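Long-range contacts in GTN Reductase (Agrobacterium tumefaciens, PDB 5N6G), which probably reduces carbon-carbon double bonds with a bound flavin mononucleotide, as an ene-reductase of the Old Yellow Enzyme family: residues A[51-56]-A[94-99]; A[23-28]-A[66-71]; A[187-192]-A[247-252]. One frame throughout, in Å; residues are numbered along the deposited sequence.

Contact 1: residues A[51-56]-A[94-99]. With FMN (flavin mononucleotide), chain B; 8OZ (2-Phenylacrylic acid), chain C.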
loop_
_atom_site.group_PDB
_atom_site.type_symbol
_atom_site.label_atom_id
_atom_site.label_comp_id
_atom_site.label_asym_id
_atom_site.label_seq_id
_atom_site.Cartn_x
_atom_site.Cartn_y
_atom_site.Cartn_z
ATOM N N ILE A 51 -3.189 7.061 9.146
ATOM C CA ILE A 51 -3.467 5.662 8.888
ATOM C C ILE A 51 -3.474 5.448 7.389
ATOM O O ILE A 51 -4.164 6.179 6.671
ATOM C CB ILE A 51 -4.823 5.249 9.481
ATOM C CG1 ILE A 51 -4.790 5.280 11.007
ATOM C CG2 ILE A 51 -5.214 3.859 8.975
ATOM C CD1 ILE A 51 -6.151 5.086 11.667
ATOM N N VAL A 52 -2.720 4.447 6.913
ATOM C CA VAL A 52 -2.907 3.906 5.571
ATOM C C VAL A 52 -3.712 2.632 5.731
ATOM O O VAL A 52 -3.326 1.745 6.508
ATOM C CB VAL A 52 -1.570 3.629 4.862
ATOM C CG1 VAL A 52 -1.817 3.185 3.440
ATOM C CG2 VAL A 52 -0.678 4.870 4.905
ATOM N N THR A 53 -4.835 2.542 5.021
ATOM C CA THR A 53 -5.653 1.357 5.168
ATOM C C THR A 53 -4.923 0.137 4.613
ATOM O O THR A 53 -4.015 0.233 3.783
ATOM C CB THR A 53 -6.991 1.448 4.423
ATOM O OG1 THR A 53 -6.790 1.487 2.997
ATOM C CG2 THR A 53 -7.816 2.647 4.838
ATOM N N GLU A 54 -5.414 -1.029 5.018
ATOM C CA GLU A 54 -5.173 -2.257 4.272
ATOM C C GLU A 54 -5.400 -2.017 2.789
ATOM O O GLU A 54 -6.234 -1.201 2.398
ATOM C CB GLU A 54 -6.118 -3.360 4.763
ATOM C CG GLU A 54 -7.611 -3.116 4.505
ATOM C CD GLU A 54 -8.503 -3.789 5.550
ATOM O OE1 GLU A 54 -8.792 -5.007 5.429
ATOM O OE2 GLU A 54 -8.916 -3.091 6.504
ATOM N N GLY A 55 -4.703 -2.766 1.948
ATOM C CA GLY A 55 -4.956 -2.653 0.531
ATOM C C GLY A 55 -6.423 -2.846 0.235
ATOM O O GLY A 55 -7.063 -3.769 0.771
ATOM N N THR A 56 -6.978 -1.953 -0.572
ATOM C CA THR A 56 -8.400 -1.974 -0.890
ATOM C C THR A 56 -8.571 -1.935 -2.404
ATOM O O THR A 56 -8.223 -0.924 -3.045
ATOM C CB THR A 56 -9.117 -0.829 -0.164
ATOM O OG1 THR A 56 -10.538 -0.947 -0.361
ATOM C CG2 THR A 56 -8.654 0.531 -0.579
ATOM N N ILE A 94 -6.718 9.581 7.501
ATOM C CA ILE A 94 -6.678 8.244 6.914
ATOM C C ILE A 94 -6.726 8.346 5.399
ATOM O O ILE A 94 -7.508 9.121 4.840
ATOM C CB ILE A 94 -7.829 7.387 7.478
ATOM C CG1 ILE A 94 -7.756 5.951 6.973
ATOM C CG2 ILE A 94 -9.198 8.023 7.211
ATOM C CD1 ILE A 94 -8.672 5.026 7.770
ATOM N N VAL A 95 -5.859 7.563 4.743
ATOM C CA VAL A 95 -5.827 7.448 3.292
ATOM C C VAL A 95 -6.077 5.992 2.917
ATOM O O VAL A 95 -5.669 5.062 3.621
ATOM C CB VAL A 95 -4.503 7.946 2.692
ATOM C CG1 VAL A 95 -4.342 9.449 2.938
ATOM C CG2 VAL A 95 -3.322 7.181 3.255
ATOM N N ALA A 96 -6.745 5.802 1.791
ATOM C CA ALA A 96 -7.052 4.468 1.288
ATOM C C ALA A 96 -5.919 3.974 0.405
ATOM O O ALA A 96 -5.510 4.683 -0.527
ATOM C CB ALA A 96 -8.347 4.495 0.478
ATOM N N GLN A 97 -5.421 2.769 0.678
ATOM C CA GLN A 97 -4.389 2.177 -0.175
ATOM C C GLN A 97 -5.091 1.486 -1.338
ATOM O O GLN A 97 -5.504 0.334 -1.224
ATOM C CB GLN A 97 -3.494 1.195 0.581
ATOM C CG GLN A 97 -2.337 0.795 -0.332
ATOM C CD GLN A 97 -1.450 -0.318 0.165
ATOM O OE1 GLN A 97 -1.903 -1.411 0.518
ATOM N NE2 GLN A 97 -0.158 -0.072 0.125
ATOM N N ILE A 98 -5.197 2.169 -2.469
ATOM C CA ILE A 98 -5.990 1.646 -3.577
ATOM C C ILE A 98 -5.134 0.670 -4.380
ATOM O O ILE A 98 -3.975 0.947 -4.720
ATOM C CB ILE A 98 -6.582 2.784 -4.431
ATOM C CG1 ILE A 98 -5.514 3.683 -5.064
ATOM C CG2 ILE A 98 -7.591 3.596 -3.562
ATOM C CD1 ILE A 98 -6.140 4.762 -6.004
ATOM N N TRP A 99 -5.700 -0.493 -4.667
ATOM C CA TRP A 99 -4.929 -1.690 -4.957
ATOM C C TRP A 99 -5.425 -2.382 -6.222
ATOM O O TRP A 99 -6.623 -2.443 -6.478
ATOM C CB TRP A 99 -5.079 -2.622 -3.789
ATOM C CG TRP A 99 -4.159 -3.786 -3.659
ATOM C CD1 TRP A 99 -2.963 -4.002 -4.285
ATOM C CD2 TRP A 99 -4.351 -4.877 -2.759
ATOM N NE1 TRP A 99 -2.404 -5.177 -3.824
ATOM C CE2 TRP A 99 -3.238 -5.736 -2.889
ATOM C CE3 TRP A 99 -5.365 -5.209 -1.855
ATOM C CZ2 TRP A 99 -3.111 -6.889 -2.135
ATOM C CZ3 TRP A 99 -5.250 -6.346 -1.116
ATOM C CH2 TRP A 99 -4.136 -7.191 -1.263
HETATM N N1 FMN B . 1.879 -3.866 2.682
HETATM C C2 FMN B . 1.070 -3.177 1.813
HETATM O O2 FMN B . 1.528 -2.314 1.031
HETATM N N3 FMN B . -0.287 -3.415 1.819
HETATM C C4 FMN B . -0.944 -4.341 2.607
HETATM O O4 FMN B . -2.170 -4.443 2.567
HETATM C C4A FMN B . -0.080 -5.085 3.497
HETATM N N5 FMN B . -0.629 -5.959 4.303
HETATM C C5A FMN B . 0.182 -6.546 5.259
HETATM C C6 FMN B . -0.404 -7.388 6.197
HETATM C C7 FMN B . 0.338 -7.913 7.245
HETATM C C7M FMN B . -0.351 -8.796 8.255
HETATM C C8 FMN B . 1.698 -7.604 7.361
HETATM C C8M FMN B . 2.517 -8.104 8.520
HETATM C C9 FMN B . 2.298 -6.780 6.412
HETATM C C9A FMN B . 1.544 -6.244 5.369
HETATM N N10 FMN B . 2.097 -5.316 4.460
HETATM C C10 FMN B . 1.318 -4.741 3.493
HETATM C "C1'" FMN B . 3.470 -4.845 4.691
HETATM C "C2'" FMN B . 3.507 -3.803 5.802
HETATM O "O2'" FMN B . 2.810 -2.616 5.405
HETATM C "C3'" FMN B . 4.927 -3.422 6.222
HETATM O "O3'" FMN B . 5.659 -2.976 5.083
HETATM C "C4'" FMN B . 5.700 -4.568 6.874
HETATM O "O4'" FMN B . 4.936 -5.136 7.940
HETATM C "C5'" FMN B . 7.071 -4.134 7.359
HETATM O "O5'" FMN B . 6.947 -3.125 8.382
HETATM P P FMN B . 7.154 -3.397 9.970
HETATM O O1P FMN B . 8.591 -3.848 10.118
HETATM O O2P FMN B . 6.189 -4.518 10.317
HETATM O O3P FMN B . 6.843 -2.095 10.613
HETATM C C4 8OZ C . 0.158 -9.765 3.350
HETATM C C5 8OZ C . -0.854 -10.625 2.990
HETATM C C6 8OZ C . -1.617 -10.351 1.877
HETATM C C7 8OZ C . -1.383 -9.209 1.133
HETATM C C8 8OZ C . 1.188 -6.589 0.426
HETATM C C 8OZ C . -1.251 -6.325 0.391
HETATM O O 8OZ C . 1.380 -5.487 -0.029
HETATM C C1 8OZ C . -0.201 -7.040 0.766
HETATM C C2 8OZ C . -0.377 -8.325 1.499
HETATM C C3 8OZ C . 0.405 -8.622 2.611
HETATM O O1 8OZ C . 2.161 -7.445 0.626
#

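Contact 2: residues A[23-28]-A[66-71]. With FMN (flavin mononucleotide), chain B; 8OZ (2-Phenylacrylic acid), chain C.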
loop_
_atom_site.group_PDB
_atom_site.type_symbol
_atom_site.label_atom_id
_atom_site.label_comp_id
_atom_site.label_asym_id
_atom_site.label_seq_id
_atom_site.Cartn_x
_atom_site.Cartn_y
_atom_site.Cartn_z
ATOM N N PRO A 23 0.027 0.060 5.801
ATOM C CA PRO A 23 -1.113 -0.726 5.304
ATOM C C PRO A 23 -0.978 -2.182 5.726
ATOM O O PRO A 23 0.093 -2.780 5.594
ATOM C CB PRO A 23 -1.012 -0.579 3.786
ATOM C CG PRO A 23 0.454 -0.258 3.523
ATOM C CD PRO A 23 0.873 0.578 4.711
ATOM N N LEU A 24 -2.068 -2.756 6.235
ATOM C CA LEU A 24 -2.039 -4.117 6.755
ATOM C C LEU A 24 -3.302 -4.877 6.354
ATOM O O LEU A 24 -4.350 -4.715 6.988
ATOM C CB LEU A 24 -1.901 -4.093 8.268
ATOM C CG LEU A 24 -0.629 -3.447 8.817
ATOM C CD1 LEU A 24 -0.878 -2.967 10.240
ATOM C CD2 LEU A 24 0.502 -4.451 8.738
ATOM N N THR A 25 -3.176 -5.752 5.364
ATOM C CA THR A 25 -4.234 -6.704 5.004
ATOM C C THR A 25 -4.542 -7.639 6.164
ATOM O O THR A 25 -3.652 -8.311 6.705
ATOM C CB THR A 25 -3.783 -7.504 3.774
ATOM O OG1 THR A 25 -3.695 -6.614 2.659
ATOM C CG2 THR A 25 -4.762 -8.620 3.419
ATOM N N ARG A 26 -5.817 -7.683 6.566
ATOM C CA ARG A 26 -6.236 -8.537 7.666
ATOM C C ARG A 26 -7.328 -9.530 7.298
ATOM O O ARG A 26 -7.637 -10.390 8.115
ATOM C CB ARG A 26 -6.722 -7.686 8.864
ATOM C CG ARG A 26 -5.804 -6.493 9.244
ATOM C CD ARG A 26 -4.402 -6.911 9.661
ATOM N NE ARG A 26 -4.444 -7.909 10.728
ATOM C CZ ARG A 26 -4.552 -7.631 12.025
ATOM N NH1 ARG A 26 -4.589 -6.372 12.444
ATOM N NH2 ARG A 26 -4.612 -8.608 12.899
ATOM N N ASN A 27 -7.900 -9.440 6.094
ATOM C CA ASN A 27 -8.912 -10.384 5.585
ATOM C C ASN A 27 -10.092 -10.578 6.536
ATOM O O ASN A 27 -10.529 -11.707 6.816
ATOM C CB ASN A 27 -8.278 -11.736 5.277
ATOM C CG ASN A 27 -7.027 -11.609 4.464
ATOM O OD1 ASN A 27 -5.930 -11.588 5.017
ATOM N ND2 ASN A 27 -7.175 -11.524 3.146
ATOM N N ARG A 28 -10.639 -9.463 6.998
ATOM C CA ARG A 28 -11.750 -9.490 7.931
ATOM C C ARG A 28 -12.943 -8.702 7.408
ATOM O O ARG A 28 -13.727 -8.160 8.188
ATOM C CB ARG A 28 -11.288 -8.976 9.285
ATOM C CG ARG A 28 -10.542 -10.073 10.053
ATOM C CD ARG A 28 -9.845 -9.463 11.195
ATOM N NE ARG A 28 -9.321 -10.350 12.234
ATOM C CZ ARG A 28 -8.077 -10.823 12.265
ATOM N NH1 ARG A 28 -7.244 -10.587 11.279
ATOM N NH2 ARG A 28 -7.652 -11.499 13.314
ATOM N N ALA A 66 -9.283 -13.392 -0.367
ATOM C CA ALA A 66 -10.654 -13.378 0.115
ATOM C C ALA A 66 -10.840 -12.428 1.297
ATOM O O ALA A 66 -9.919 -12.153 2.076
ATOM C CB ALA A 66 -11.079 -14.779 0.541
ATOM N N ASP A 67 -12.070 -11.929 1.421
ATOM C CA ASP A 67 -12.525 -11.142 2.564
ATOM C C ASP A 67 -11.737 -9.843 2.717
ATOM O O ASP A 67 -11.504 -9.379 3.838
ATOM C CB ASP A 67 -12.480 -11.975 3.857
ATOM C CG ASP A 67 -13.495 -13.124 3.850
ATOM O OD1 ASP A 67 -14.398 -13.150 2.997
ATOM O OD2 ASP A 67 -13.374 -14.029 4.689
ATOM N N VAL A 68 -11.334 -9.261 1.590
ATOM C CA VAL A 68 -10.637 -7.983 1.547
ATOM C C VAL A 68 -11.638 -6.897 1.177
ATOM O O VAL A 68 -12.393 -7.074 0.203
ATOM C CB VAL A 68 -9.493 -8.022 0.525
ATOM C CG1 VAL A 68 -8.961 -6.649 0.215
ATOM C CG2 VAL A 68 -8.390 -8.935 1.020
ATOM N N PRO A 69 -11.671 -5.780 1.899
ATOM C CA PRO A 69 -12.639 -4.726 1.580
ATOM C C PRO A 69 -12.214 -3.996 0.319
ATOM O O PRO A 69 -11.035 -3.729 0.110
ATOM C CB PRO A 69 -12.559 -3.801 2.799
ATOM C CG PRO A 69 -11.155 -3.933 3.228
ATOM C CD PRO A 69 -10.806 -5.387 3.021
ATOM N N GLY A 70 -13.190 -3.660 -0.526
ATOM C CA GLY A 70 -12.934 -2.931 -1.747
ATOM C C GLY A 70 -13.539 -1.535 -1.777
ATOM O O GLY A 70 -14.097 -1.042 -0.798
ATOM N N LEU A 71 -13.416 -0.893 -2.950
ATOM C CA LEU A 71 -14.010 0.413 -3.208
ATOM C C LEU A 71 -14.986 0.377 -4.379
ATOM O O LEU A 71 -15.292 1.422 -4.950
ATOM C CB LEU A 71 -12.911 1.443 -3.459
ATOM C CG LEU A 71 -12.223 1.894 -2.177
ATOM C CD1 LEU A 71 -10.947 2.655 -2.528
ATOM C CD2 LEU A 71 -13.149 2.739 -1.327
HETATM N N1 FMN B . 1.879 -3.866 2.682
HETATM C C2 FMN B . 1.070 -3.177 1.813
HETATM O O2 FMN B . 1.528 -2.314 1.031
HETATM N N3 FMN B . -0.287 -3.415 1.819
HETATM C C4 FMN B . -0.944 -4.341 2.607
HETATM O O4 FMN B . -2.170 -4.443 2.567
HETATM C C4A FMN B . -0.080 -5.085 3.497
HETATM N N5 FMN B . -0.629 -5.959 4.303
HETATM C C5A FMN B . 0.182 -6.546 5.259
HETATM C C6 FMN B . -0.404 -7.388 6.197
HETATM C C7 FMN B . 0.338 -7.913 7.245
HETATM C C7M FMN B . -0.351 -8.796 8.255
HETATM C C8 FMN B . 1.698 -7.604 7.361
HETATM C C8M FMN B . 2.517 -8.104 8.520
HETATM C C9 FMN B . 2.298 -6.780 6.412
HETATM C C9A FMN B . 1.544 -6.244 5.369
HETATM N N10 FMN B . 2.097 -5.316 4.460
HETATM C C10 FMN B . 1.318 -4.741 3.493
HETATM C "C1'" FMN B . 3.470 -4.845 4.691
HETATM C "C2'" FMN B . 3.507 -3.803 5.802
HETATM O "O2'" FMN B . 2.810 -2.616 5.405
HETATM C "C3'" FMN B . 4.927 -3.422 6.222
HETATM O "O3'" FMN B . 5.659 -2.976 5.083
HETATM C "C4'" FMN B . 5.700 -4.568 6.874
HETATM O "O4'" FMN B . 4.936 -5.136 7.940
HETATM C "C5'" FMN B . 7.071 -4.134 7.359
HETATM O "O5'" FMN B . 6.947 -3.125 8.382
HETATM P P FMN B . 7.154 -3.397 9.970
HETATM O O1P FMN B . 8.591 -3.848 10.118
HETATM O O2P FMN B . 6.189 -4.518 10.317
HETATM O O3P FMN B . 6.843 -2.095 10.613
HETATM C C4 8OZ C . 0.158 -9.765 3.350
HETATM C C5 8OZ C . -0.854 -10.625 2.990
HETATM C C6 8OZ C . -1.617 -10.351 1.877
HETATM C C7 8OZ C . -1.383 -9.209 1.133
HETATM C C8 8OZ C . 1.188 -6.589 0.426
HETATM C C 8OZ C . -1.251 -6.325 0.391
HETATM O O 8OZ C . 1.380 -5.487 -0.029
HETATM C C1 8OZ C . -0.201 -7.040 0.766
HETATM C C2 8OZ C . -0.377 -8.325 1.499
HETATM C C3 8OZ C . 0.405 -8.622 2.611
HETATM O O1 8OZ C . 2.161 -7.445 0.626
HETATM O O HOH W 1 -10.737 -14.461 5.984
#

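Contact 3: residues A[187-192]-A[247-252]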
loop_
_atom_site.group_PDB
_atom_site.type_symbol
_atom_site.label_atom_id
_atom_site.label_comp_id
_atom_site.label_asym_id
_atom_site.label_seq_id
_atom_site.Cartn_x
_atom_site.Cartn_y
_atom_site.Cartn_z
ATOM N N GLN A 187 4.521 -5.182 -11.375
ATOM C CA GLN A 187 4.668 -6.166 -12.443
ATOM C C GLN A 187 5.047 -5.498 -13.766
ATOM O O GLN A 187 5.862 -6.024 -14.531
ATOM C CB GLN A 187 3.377 -6.977 -12.586
ATOM C CG GLN A 187 3.125 -7.936 -11.432
ATOM C CD GLN A 187 1.659 -8.329 -11.260
ATOM O OE1 GLN A 187 0.924 -8.494 -12.232
ATOM N NE2 GLN A 187 1.251 -8.523 -10.015
ATOM N N PHE A 188 4.477 -4.322 -14.041
ATOM C CA PHE A 188 4.905 -3.535 -15.197
ATOM C C PHE A 188 6.309 -2.971 -15.005
ATOM O O PHE A 188 7.100 -2.917 -15.960
ATOM C CB PHE A 188 3.943 -2.374 -15.428
ATOM C CG PHE A 188 2.711 -2.696 -16.242
ATOM C CD1 PHE A 188 1.544 -3.119 -15.631
ATOM C CD2 PHE A 188 2.711 -2.555 -17.623
ATOM C CE1 PHE A 188 0.426 -3.406 -16.381
ATOM C CE2 PHE A 188 1.581 -2.810 -18.383
ATOM C CZ PHE A 188 0.439 -3.237 -17.766
ATOM N N LEU A 189 6.635 -2.535 -13.788
ATOM C CA LEU A 189 7.912 -1.854 -13.541
ATOM C C LEU A 189 9.102 -2.793 -13.654
ATOM O O LEU A 189 10.140 -2.427 -14.222
ATOM C CB LEU A 189 7.943 -1.261 -12.134
ATOM C CG LEU A 189 7.150 -0.025 -11.767
ATOM C CD1 LEU A 189 7.313 0.209 -10.276
ATOM C CD2 LEU A 189 7.648 1.155 -12.555
ATOM N N LYS A 190 9.004 -3.985 -13.075
ATOM C CA LYS A 190 10.173 -4.849 -12.894
ATOM C C LYS A 190 10.366 -5.836 -14.052
ATOM O O LYS A 190 9.422 -6.283 -14.708
ATOM C CB LYS A 190 10.101 -5.558 -11.540
ATOM C CG LYS A 190 10.195 -4.569 -10.385
ATOM C CD LYS A 190 10.275 -5.206 -9.028
ATOM C CE LYS A 190 10.458 -4.142 -7.950
ATOM N NZ LYS A 190 10.310 -4.654 -6.553
ATOM N N SER A 191 11.621 -6.205 -14.276
ATOM C CA SER A 191 11.979 -6.923 -15.496
ATOM C C SER A 191 11.417 -8.341 -15.539
ATOM O O SER A 191 11.098 -8.845 -16.619
ATOM C CB SER A 191 13.502 -6.977 -15.633
ATOM O OG SER A 191 14.050 -5.682 -15.751
ATOM N N SER A 192 11.332 -9.034 -14.394
ATOM C CA SER A 192 10.991 -10.455 -14.458
ATOM C C SER A 192 9.550 -10.691 -14.875
ATOM O O SER A 192 9.226 -11.778 -15.366
ATOM C CB SER A 192 11.243 -11.163 -13.118
ATOM O OG SER A 192 10.337 -10.773 -12.104
ATOM N N PRO A 247 18.680 2.540 -11.424
ATOM C CA PRO A 247 18.288 3.462 -12.508
ATOM C C PRO A 247 16.793 3.501 -12.723
ATOM O O PRO A 247 16.243 4.556 -13.079
ATOM C CB PRO A 247 19.043 2.926 -13.740
ATOM C CG PRO A 247 19.511 1.566 -13.364
ATOM C CD PRO A 247 19.648 1.519 -11.871
ATOM N N LEU A 248 16.124 2.363 -12.505
ATOM C CA LEU A 248 14.687 2.266 -12.680
ATOM C C LEU A 248 13.968 3.146 -11.685
ATOM O O LEU A 248 13.133 3.991 -12.062
ATOM C CB LEU A 248 14.269 0.814 -12.472
ATOM C CG LEU A 248 12.788 0.452 -12.545
ATOM C CD1 LEU A 248 12.195 0.726 -13.925
ATOM C CD2 LEU A 248 12.631 -1.011 -12.120
ATOM N N TYR A 249 14.272 2.943 -10.404
ATOM C CA TYR A 249 13.561 3.641 -9.342
ATOM C C TYR A 249 13.996 5.096 -9.217
ATOM O O TYR A 249 13.164 5.951 -8.908
ATOM C CB TYR A 249 13.728 2.875 -8.032
ATOM C CG TYR A 249 12.674 1.811 -7.927
ATOM C CD1 TYR A 249 11.423 2.094 -7.373
ATOM C CD2 TYR A 249 12.890 0.550 -8.457
ATOM C CE1 TYR A 249 10.449 1.127 -7.296
ATOM C CE2 TYR A 249 11.916 -0.414 -8.411
ATOM C CZ TYR A 249 10.700 -0.126 -7.833
ATOM O OH TYR A 249 9.757 -1.111 -7.808
ATOM N N ASN A 250 15.260 5.415 -9.500
ATOM C CA ASN A 250 15.642 6.819 -9.545
ATOM C C ASN A 250 14.869 7.537 -10.635
ATOM O O ASN A 250 14.412 8.658 -10.426
ATOM C CB ASN A 250 17.146 6.966 -9.741
ATOM C CG ASN A 250 17.943 6.771 -8.433
ATOM O OD1 ASN A 250 17.461 6.163 -7.458
ATOM N ND2 ASN A 250 19.169 7.278 -8.423
ATOM N N TYR A 251 14.676 6.897 -11.791
ATOM C CA TYR A 251 13.871 7.507 -12.847
ATOM C C TYR A 251 12.439 7.719 -12.377
ATOM O O TYR A 251 11.859 8.787 -12.591
ATOM C CB TYR A 251 13.891 6.644 -14.110
ATOM C CG TYR A 251 12.927 7.136 -15.171
ATOM C CD1 TYR A 251 13.300 8.124 -16.061
ATOM C CD2 TYR A 251 11.651 6.618 -15.260
ATOM C CE1 TYR A 251 12.406 8.589 -17.014
ATOM C CE2 TYR A 251 10.763 7.075 -16.179
ATOM C CZ TYR A 251 11.140 8.057 -17.062
ATOM O OH TYR A 251 10.251 8.540 -18.020
ATOM N N VAL A 252 11.849 6.700 -11.753
ATOM C CA VAL A 252 10.463 6.799 -11.294
ATOM C C VAL A 252 10.296 8.004 -10.380
ATOM O O VAL A 252 9.390 8.826 -10.574
ATOM C CB VAL A 252 10.028 5.500 -10.598
ATOM C CG1 VAL A 252 8.748 5.704 -9.807
ATOM C CG2 VAL A 252 9.834 4.412 -11.664
#

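Contact 1: residues A[51-56]-A[94-99]
Two neighbouring parallel strands of the barrel wall form this contact between 51-56 and 94-99. Val95 N bonds to Ile51 O at 2.9 Å, and Thr53 N to Val95 O at 3.0 Å, in regular parallel register. The chain then turns at Glu54, and a side chain takes over the ladder: Thr53 OG1, set between its own N and carbonyl carbon (chi1 66°), accepts a nearly straight hydrogen bond from Gln97 N at 3.0 Å and donates to Glu54 O. Backbone pairing resumes with Thr56 N on Gln97 O, whereas Trp99 N to Thr56 O is weak. In this beta-alpha-beta crossover of a TIM barrel, closed by helix 74-89, the strand ends meet the flavin. Gln97 reaches it with an extended chain, CG anti to its N (chi1 -172°): OE1 takes FMN N3-H at 2.9 Å while NE2 gives to FMN O2 at 2.9 Å, a paired grip that fixes the amide's rotation. Gly55 N adds a bond to FMN O4 at 3.1 Å. Trp99 CE3 comes obliquely to within 3.3 Å of Gly55 C, and the far side of its indole, at CZ2, touches the bound 2-phenylacrylic acid at its atom C, 3.2 Å away. On the sheet face of Ile51, its CG2 packs against Ile94 CD1, while Val52 and Val95 touch on the other face through their CG2 methyls.

Contact 2: residues A[23-28]-A[66-71]
The amide of Asn27 meets Ala66 and Val68 in two ways: at its edge ND2 donates in plane to Ala66 O (3.0 Å, 163° at the hydrogen), and Val68 CG2 approaches ND2 obliquely, 3.6 Å away, raised to one side of the amide plane and beyond its nitrogen end. The second flat group, the flavin ring system, carries Pro23 and Leu24 on one face, Leu24 CD2 lying 3.6 Å from FMN C8, and 2-phenylacrylic acid on the opposite face. At its edge stands Thr25, whose N gives to FMN N5 at 2.8 Å and whose OG1 gives to FMN O4 at 2.7 Å. With Thr25 CG2 anti to its backbone N (chi1 -66°), the methyl faces the phenyl ring of the ligand and also skirts Val68 CG2. Both segments are loops that follow barrel strands, 19-21 and 50-57, at the C-terminal mouth where a TIM barrel holds its active site; Trp99 touches both Thr25 and Val68. The loops come together where Asn27 and Asp67 each take left-handed helical backbone angles. Here Asn27 CA comes to 3.3 Å from Asp67 O in a C-H...O contact, and one water gives hydrogen bonds to Asn27 O (2.9 Å) and to Asp67 OD2 (3.0 Å), bridging a backbone carbonyl to a carboxylate. Tyr65 and Tyr356, which line the ligand pocket, also touch the Asn27 side chain, a position consistent with a second-shell role. Arg28 NE bonds to Gly359 O.

Contact 3: residues A[187-192]-A[247-252]
Leu189 turns its CG anti to its carbonyl carbon (chi1 -74°), and Tyr249 reaches out from the facing helix so that its hydroxyl end comes to the leucine. Leu189 has two modelled conformers; in the one described, and less certainly than the other contacts, it branches between two partners: CD1 lies 3.7 Å from Tyr249 OH, approaching the ring obliquely, and CD2 lies 4.0 Å from Val252 CG2, both pairs of side chains crossing at about a right angle. Lys190, the first residue beyond the helix, runs past the phenol with its chain extended beyond CG, and its CE sits at the ring edge, near the plane, a tight 3.1 Å from Tyr249 OH. No hydrogen bond crosses the contact; Lys190 NZ passes on to a salt bridge with Glu186 and a hydrogen bond to Ser232 O. Leu248, with CG anti to its N (chi1 178°), brings both methyls against the backbone of the other segment, CD2 at 3.6 Å and CD1 at 3.8 Å from Leu189 O. That carbonyl also accepts from Arg207 NH1. Leu189 rests on Leu211 of helix 204-222, while Tyr249 leans on Phe289 of helix 286-295. The contact thus joins the short helix 184-189, in the connection after strand 174-178, to helix 245-256, which follows strand 227-231: mostly apolar packing outside the barrel of a (beta/alpha)8 fold.

Contacts 1 and 2 lie side by side, their centres about 10 Å apart, and interleave along the chain in the order 23-28, 51-56, 66-71, 94-99. They touch directly, Thr56 OG1 probably hydrogen-bonding to Pro69 O, and both reach the flavin and the bound acid: the second and third strands of the eight-stranded barrel and the loops after the first and second strands together build one side of the active site. Contact 3 comes later in sequence and lies across the chain's centre from contact 2, about 27 Å between centres. Its centre is about 23 Å from that of contact 1, nearest atoms about 8 Å apart, and it ties together helical elements around the barrel, the Lys190 side chain about 11 Å from the bound acid.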